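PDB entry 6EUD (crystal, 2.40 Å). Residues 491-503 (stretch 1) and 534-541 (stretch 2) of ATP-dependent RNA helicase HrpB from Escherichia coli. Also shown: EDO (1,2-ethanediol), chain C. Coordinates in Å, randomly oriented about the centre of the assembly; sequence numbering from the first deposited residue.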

ATOM      1  N   ILE A 491       5.967  18.627  24.819  1.00 38.99           N
ATOM      2  CA  ILE A 491       5.240  17.955  23.753  1.00 39.30           C
ATOM      3  C   ILE A 491       5.938  18.087  22.407  1.00 43.51           C
ATOM      4  O   ILE A 491       6.163  17.081  21.724  1.00 42.84           O
ATOM      5  CB  ILE A 491       3.818  18.508  23.611  1.00 40.64           C
ATOM      6  CG1 ILE A 491       3.036  18.348  24.915  1.00 38.03           C
ATOM      7  CG2 ILE A 491       3.106  17.829  22.464  1.00 41.44           C
ATOM      8  CD1 ILE A 491       1.652  18.933  24.865  1.00 35.42           C
ATOM      9  N   ALA A 492       6.284  19.323  22.038  1.00 43.44           N
ATOM     10  CA  ALA A 492       6.810  19.614  20.696  1.00 38.15           C
ATOM     11  C   ALA A 492       8.027  18.759  20.304  1.00 35.51           C
ATOM     12  O   ALA A 492       8.024  18.188  19.234  1.00 41.16           O
ATOM     13  CB  ALA A 492       7.147  21.103  20.550  1.00 30.52           C
ATOM     14  N   PRO A 493       9.064  18.665  21.150  1.00 38.25           N
ATOM     15  CA  PRO A 493      10.170  17.815  20.678  1.00 40.84           C
ATOM     16  C   PRO A 493       9.819  16.315  20.576  1.00 42.45           C
ATOM     17  O   PRO A 493      10.325  15.644  19.677  1.00 45.91           O
ATOM     18  CB  PRO A 493      11.266  18.059  21.713  1.00 39.26           C
ATOM     19  CG  PRO A 493      10.537  18.545  22.933  1.00 41.48           C
ATOM     20  CD  PRO A 493       9.360  19.309  22.443  1.00 39.21           C
ATOM     21  N   LEU A 494       8.950  15.809  21.444  1.00 39.04           N
ATOM     22  CA  LEU A 494       8.448  14.432  21.316  1.00 37.33           C
ATOM     23  C   LEU A 494       7.698  14.198  19.999  1.00 36.90           C
ATOM     24  O   LEU A 494       7.902  13.194  19.310  1.00 41.11           O
ATOM     25  CB  LEU A 494       7.532  14.105  22.493  1.00 37.33           C
ATOM     26  CG  LEU A 494       8.237  14.023  23.849  1.00 36.52           C
ATOM     27  CD1 LEU A 494       7.206  14.076  24.944  1.00 35.04           C
ATOM     28  CD2 LEU A 494       9.046  12.745  23.945  1.00 36.63           C
ATOM     29  N   LEU A 495       6.823  15.131  19.656  1.00 31.85           N
ATOM     30  CA  LEU A 495       6.110  15.074  18.399  1.00 38.62           C
ATOM     31  C   LEU A 495       7.038  15.191  17.197  1.00 41.78           C
ATOM     32  O   LEU A 495       6.901  14.451  16.221  1.00 44.63           O
ATOM     33  CB  LEU A 495       5.075  16.187  18.319  1.00 40.14           C
ATOM     34  CG  LEU A 495       3.672  15.987  18.860  1.00 38.17           C
ATOM     35  CD1 LEU A 495       2.784  17.100  18.293  1.00 35.87           C
ATOM     36  CD2 LEU A 495       3.117  14.606  18.524  1.00 34.49           C
ATOM     37  N   ALA A 496       7.955  16.152  17.276  1.00 40.98           N
ATOM     38  CA  ALA A 496       8.924  16.420  16.214  1.00 42.27           C
ATOM     39  C   ALA A 496       9.622  15.149  15.736  1.00 44.34           C
ATOM     40  O   ALA A 496       9.823  14.979  14.543  1.00 49.93           O
ATOM     41  CB  ALA A 496       9.966  17.442  16.684  1.00 39.46           C
ATOM     42  N   GLY A 497       9.976  14.261  16.662  1.00 38.58           N
ATOM     43  CA  GLY A 497      10.648  13.025  16.308  1.00 37.57           C
ATOM     44  C   GLY A 497       9.768  12.077  15.509  1.00 40.96           C
ATOM     45  O   GLY A 497      10.163  11.598  14.442  1.00 45.30           O
ATOM     46  N   ALA A 498       8.557  11.835  16.008  1.00 33.51           N
ATOM     47  CA  ALA A 498       7.684  10.828  15.431  1.00 32.91           C
ATOM     48  C   ALA A 498       6.811  11.351  14.284  1.00 32.05           C
ATOM     49  O   ALA A 498       6.230  10.563  13.546  1.00 32.70           O
ATOM     50  CB  ALA A 498       6.807  10.229  16.518  1.00 25.57           C
ATOM     51  N   PHE A 499       6.706  12.668  14.137  1.00 29.79           N
ATOM     52  CA  PHE A 499       5.892  13.247  13.074  1.00 29.67           C
ATOM     53  C   PHE A 499       6.620  14.349  12.320  1.00 36.06           C
ATOM     54  O   PHE A 499       6.005  15.335  11.921  1.00 39.03           O
ATOM     55  CB  PHE A 499       4.593  13.794  13.650  1.00 29.80           C
ATOM     56  CG  PHE A 499       3.778  12.766  14.379  1.00 32.61           C
ATOM     57  CD1 PHE A 499       3.969  12.537  15.734  1.00 31.66           C
ATOM     58  CD2 PHE A 499       2.835  12.007  13.704  1.00 31.51           C
ATOM     59  CE1 PHE A 499       3.216  11.587  16.395  1.00 29.75           C
ATOM     60  CE2 PHE A 499       2.079  11.044  14.363  1.00 28.06           C
ATOM     61  CZ  PHE A 499       2.263  10.839  15.705  1.00 28.74           C
ATOM     62  N   ALA A 500       7.929  14.188  12.128  1.00 37.85           N
ATOM     63  CA  ALA A 500       8.747  15.202  11.449  1.00 35.15           C
ATOM     64  C   ALA A 500       8.228  15.559  10.046  1.00 35.05           C
ATOM     65  O   ALA A 500       8.272  16.715   9.635  1.00 38.29           O
ATOM     66  CB  ALA A 500      10.175  14.732  11.367  1.00 31.60           C
ATOM     67  N   ASP A 501       7.749  14.555   9.316  1.00 34.89           N
ATOM     68  CA  ASP A 501       7.189  14.744   7.982  1.00 34.87           C
ATOM     69  C   ASP A 501       5.860  15.504   8.016  1.00 40.28           C
ATOM     70  O   ASP A 501       5.333  15.887   6.963  1.00 41.09           O
ATOM     71  CB  ASP A 501       6.977  13.388   7.309  1.00 31.45           C
ATOM     72  CG  ASP A 501       6.164  12.436   8.174  1.00 30.82           C
ATOM     73  OD1 ASP A 501       6.292  12.508   9.408  1.00 37.96           O
ATOM     74  OD2 ASP A 501       5.398  11.609   7.647  1.00 30.53           O
ATOM     75  N   ARG A 502       5.305  15.700   9.215  1.00 38.50           N
ATOM     76  CA  ARG A 502       4.027  16.397   9.323  1.00 36.84           C
ATOM     77  C   ARG A 502       4.163  17.739  10.023  1.00 35.70           C
ATOM     78  O   ARG A 502       3.171  18.321  10.437  1.00 41.25           O
ATOM     79  CB  ARG A 502       3.006  15.525  10.040  1.00 34.21           C
ATOM     80  CG  ARG A 502       2.778  14.232   9.316  1.00 31.54           C
ATOM     81  CD  ARG A 502       1.769  13.365  10.016  1.00 32.22           C
ATOM     82  NE  ARG A 502       1.639  12.088   9.327  1.00 34.42           N
ATOM     83  CZ  ARG A 502       0.946  11.065   9.804  1.00 37.59           C
ATOM     84  NH1 ARG A 502       0.334  11.162  10.982  1.00 41.19           N
ATOM     85  NH2 ARG A 502       0.873   9.945   9.111  1.00 34.12           N
ATOM     86  N   ILE A 503       5.396  18.217  10.158  1.00 38.58           N
ATOM     87  CA  ILE A 503       5.657  19.615  10.484  1.00 43.70           C
ATOM     88  C   ILE A 503       5.070  20.512   9.399  1.00 53.94           C
ATOM     89  O   ILE A 503       5.298  20.284   8.212  1.00 58.06           O
ATOM     90  CB  ILE A 503       7.145  19.878  10.602  1.00 39.86           C
ATOM     91  CG1 ILE A 503       7.692  19.175  11.849  1.00 39.41           C
ATOM     92  CG2 ILE A 503       7.412  21.375  10.604  1.00 35.59           C
ATOM     93  CD1 ILE A 503       9.207  19.195  11.965  1.00 36.92           C
ATOM     94  N   TRP A 534       4.117  28.079  12.185  1.00 53.23           N
ATOM     95  CA  TRP A 534       4.677  26.731  12.264  1.00 53.75           C
ATOM     96  C   TRP A 534       3.903  25.809  13.195  1.00 51.51           C
ATOM     97  O   TRP A 534       3.678  26.142  14.359  1.00 52.76           O
ATOM     98  CB  TRP A 534       6.131  26.796  12.699  1.00 55.48           C
ATOM     99  CG  TRP A 534       7.013  27.288  11.638  1.00 56.44           C
ATOM    100  CD1 TRP A 534       7.338  28.584  11.387  1.00 59.41           C
ATOM    101  CD2 TRP A 534       7.707  26.497  10.665  1.00 54.74           C
ATOM    102  NE1 TRP A 534       8.192  28.653  10.313  1.00 59.76           N
ATOM    103  CE2 TRP A 534       8.436  27.384   9.853  1.00 55.81           C
ATOM    104  CE3 TRP A 534       7.785  25.126  10.406  1.00 54.26           C
ATOM    105  CZ2 TRP A 534       9.237  26.950   8.799  1.00 54.99           C
ATOM    106  CZ3 TRP A 534       8.584  24.693   9.353  1.00 54.16           C
ATOM    107  CH2 TRP A 534       9.296  25.604   8.563  1.00 54.53           C
ATOM    108  N   LEU A 535       3.500  24.655  12.671  1.00 47.25           N
ATOM    109  CA  LEU A 535       2.768  23.661  13.448  1.00 50.62           C
ATOM    110  C   LEU A 535       3.380  22.280  13.300  1.00 52.23           C
ATOM    111  O   LEU A 535       4.210  22.052  12.430  1.00 41.53           O
ATOM    112  CB  LEU A 535       1.305  23.596  13.017  1.00 47.81           C
ATOM    113  CG  LEU A 535       0.509  24.898  12.947  1.00 50.38           C
ATOM    114  CD1 LEU A 535      -0.847  24.639  12.283  1.00 46.04           C
ATOM    115  CD2 LEU A 535       0.356  25.515  14.348  1.00 47.54           C
ATOM    116  N   ILE A 536       2.973  21.361  14.169  1.00 50.68           N
ATOM    117  CA  ILE A 536       3.176  19.938  13.916  1.00 46.51           C
ATOM    118  C   ILE A 536       1.782  19.345  13.868  1.00 43.99           C
ATOM    119  O   ILE A 536       1.030  19.496  14.825  1.00 46.71           O
ATOM    120  CB  ILE A 536       4.010  19.231  15.006  1.00 49.89           C
ATOM    121  CG1 ILE A 536       5.316  19.978  15.273  1.00 45.94           C
ATOM    122  CG2 ILE A 536       4.316  17.815  14.557  1.00 48.89           C
ATOM    123  CD1 ILE A 536       6.169  19.327  16.290  1.00 42.54           C
ATOM    124  N   ALA A 537       1.418  18.711  12.761  1.00 40.21           N
ATOM    125  CA  ALA A 537       0.064  18.187  12.611  1.00 44.40           C
ATOM    126  C   ALA A 537       0.059  16.671  12.517  1.00 39.65           C
ATOM    127  O   ALA A 537       0.058  16.116  11.419  1.00 38.75           O
ATOM    128  CB  ALA A 537      -0.614  18.790  11.386  1.00 40.54           C
ATOM    129  N   PRO A 538       0.042  15.994  13.672  1.00 42.94           N
ATOM    130  CA  PRO A 538       0.070  14.530  13.646  1.00 45.68           C
ATOM    131  C   PRO A 538      -1.193  13.900  13.042  1.00 45.07           C
ATOM    132  O   PRO A 538      -1.087  12.863  12.393  1.00 45.82           O
ATOM    133  CB  PRO A 538       0.230  14.158  15.132  1.00 40.44           C
ATOM    134  CG  PRO A 538      -0.208  15.322  15.875  1.00 44.24           C
ATOM    135  CD  PRO A 538       0.144  16.514  15.046  1.00 41.22           C
ATOM    136  N   LEU A 539      -2.352  14.514  13.241  1.00 46.21           N
ATOM    137  CA  LEU A 539      -3.602  13.942  12.745  1.00 50.44           C
ATOM    138  C   LEU A 539      -4.165  14.708  11.537  1.00 51.09           C
ATOM    139  O   LEU A 539      -4.497  15.897  11.626  1.00 52.07           O
ATOM    140  CB  LEU A 539      -4.635  13.898  13.871  1.00 55.70           C
ATOM    141  CG  LEU A 539      -5.744  12.860  13.752  1.00 57.43           C
ATOM    142  CD1 LEU A 539      -5.151  11.480  13.588  1.00 58.42           C
ATOM    143  CD2 LEU A 539      -6.618  12.923  14.975  1.00 61.65           C
ATOM    144  N   LEU A 540      -4.285  14.002  10.416  1.00 50.57           N
ATOM    145  CA  LEU A 540      -4.634  14.604   9.131  1.00 49.89           C
ATOM    146  C   LEU A 540      -5.681  13.818   8.362  1.00 51.90           C
ATOM    147  O   LEU A 540      -5.541  12.602   8.177  1.00 54.13           O
ATOM    148  CB  LEU A 540      -3.392  14.727   8.252  1.00 47.97           C
ATOM    149  CG  LEU A 540      -2.276  15.626   8.746  1.00 48.17           C
ATOM    150  CD1 LEU A 540      -0.933  15.137   8.244  1.00 45.65           C
ATOM    151  CD2 LEU A 540      -2.552  17.037   8.281  1.00 46.86           C
ATOM    152  N   LEU A 541      -6.694  14.526   7.866  1.00 52.30           N
ATOM    153  CA  LEU A 541      -7.726  13.914   7.030  1.00 55.76           C
ATOM    154  C   LEU A 541      -7.556  14.283   5.556  1.00 52.84           C
ATOM    155  O   LEU A 541      -7.913  15.380   5.130  1.00 52.41           O
ATOM    156  CB  LEU A 541      -9.120  14.320   7.519  1.00 61.53           C
ATOM    157  CG  LEU A 541     -10.289  13.758   6.697  1.00 65.48           C
ATOM    158  CD1 LEU A 541     -10.193  12.231   6.551  1.00 67.41           C
ATOM    159  CD2 LEU A 541     -11.626  14.160   7.318  1.00 63.72           C
TER
HETATM  160  C1  EDO C 902       8.344  10.047   5.488  1.00 56.79           C
HETATM  161  O1  EDO C 902       7.963   8.704   5.331  1.00 52.09           O
HETATM  162  C2  EDO C 902       7.496  10.951   4.579  1.00 60.52           C
HETATM  163  O2  EDO C 902       6.095  10.883   4.912  1.00 59.61           O

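Polar pairing across this contact is sparse and concentrated on one residue, Arg502, which works with both its backbone and its side chain. Its carbonyl accepts the one backbone hydrogen bond between the stretches: Ala537 N lies 2.9 Å from Arg502 O, and the angle at the hydrogen, 173°, is nearly straight. That bond sits beside the antiparallel bridge of Ile503 with Ile536, a non-hydrogen-bonded pair with CA atoms 4.2 Å apart. One residue before Ile536, Leu535 O receives a CA-H...O contact, with Ile503 CA at 3.4 Å.

The Arg502 side chain runs out nearly fully extended beyond chi1, and brings NH1 to 2.6 Å from Pro538 O. The distance is short but the angle at hydrogen is 125°, so the bond is weak, even though the oxygen lies near the guanidinium plane. NH2 is satisfied elsewhere in the structure. The aliphatic part is used as well: Arg502 CD packs 3.7 Å from Leu540 CD1.

Pro538 has no backbone NH to satisfy, and its ring turns to packing. Pro538 CB stands 3.7 Å from the centroid of the Phe499 ring, 11° off the normal, a CH-pi contact over the face.

Several backbone groups of the helix and the turn are paired within stretch 1. Phe499 N bonds to Leu495 O at 2.7 Å, and Phe499 O accepts from Arg502 N at 2.8 Å, so the chain turns toward the strand without leaving these groups unpaired. Ala496 N gives its hydrogen to Ala492 O at 2.8 Å, so this pair is already satisfied where Ile536 CD1 rests on it, 3.7 Å from Ala492 O and 3.9 Å from Leu495 CB. Asp501, not part of the contact, accepts at OD2 from ethanediol O2 at 2.9 Å.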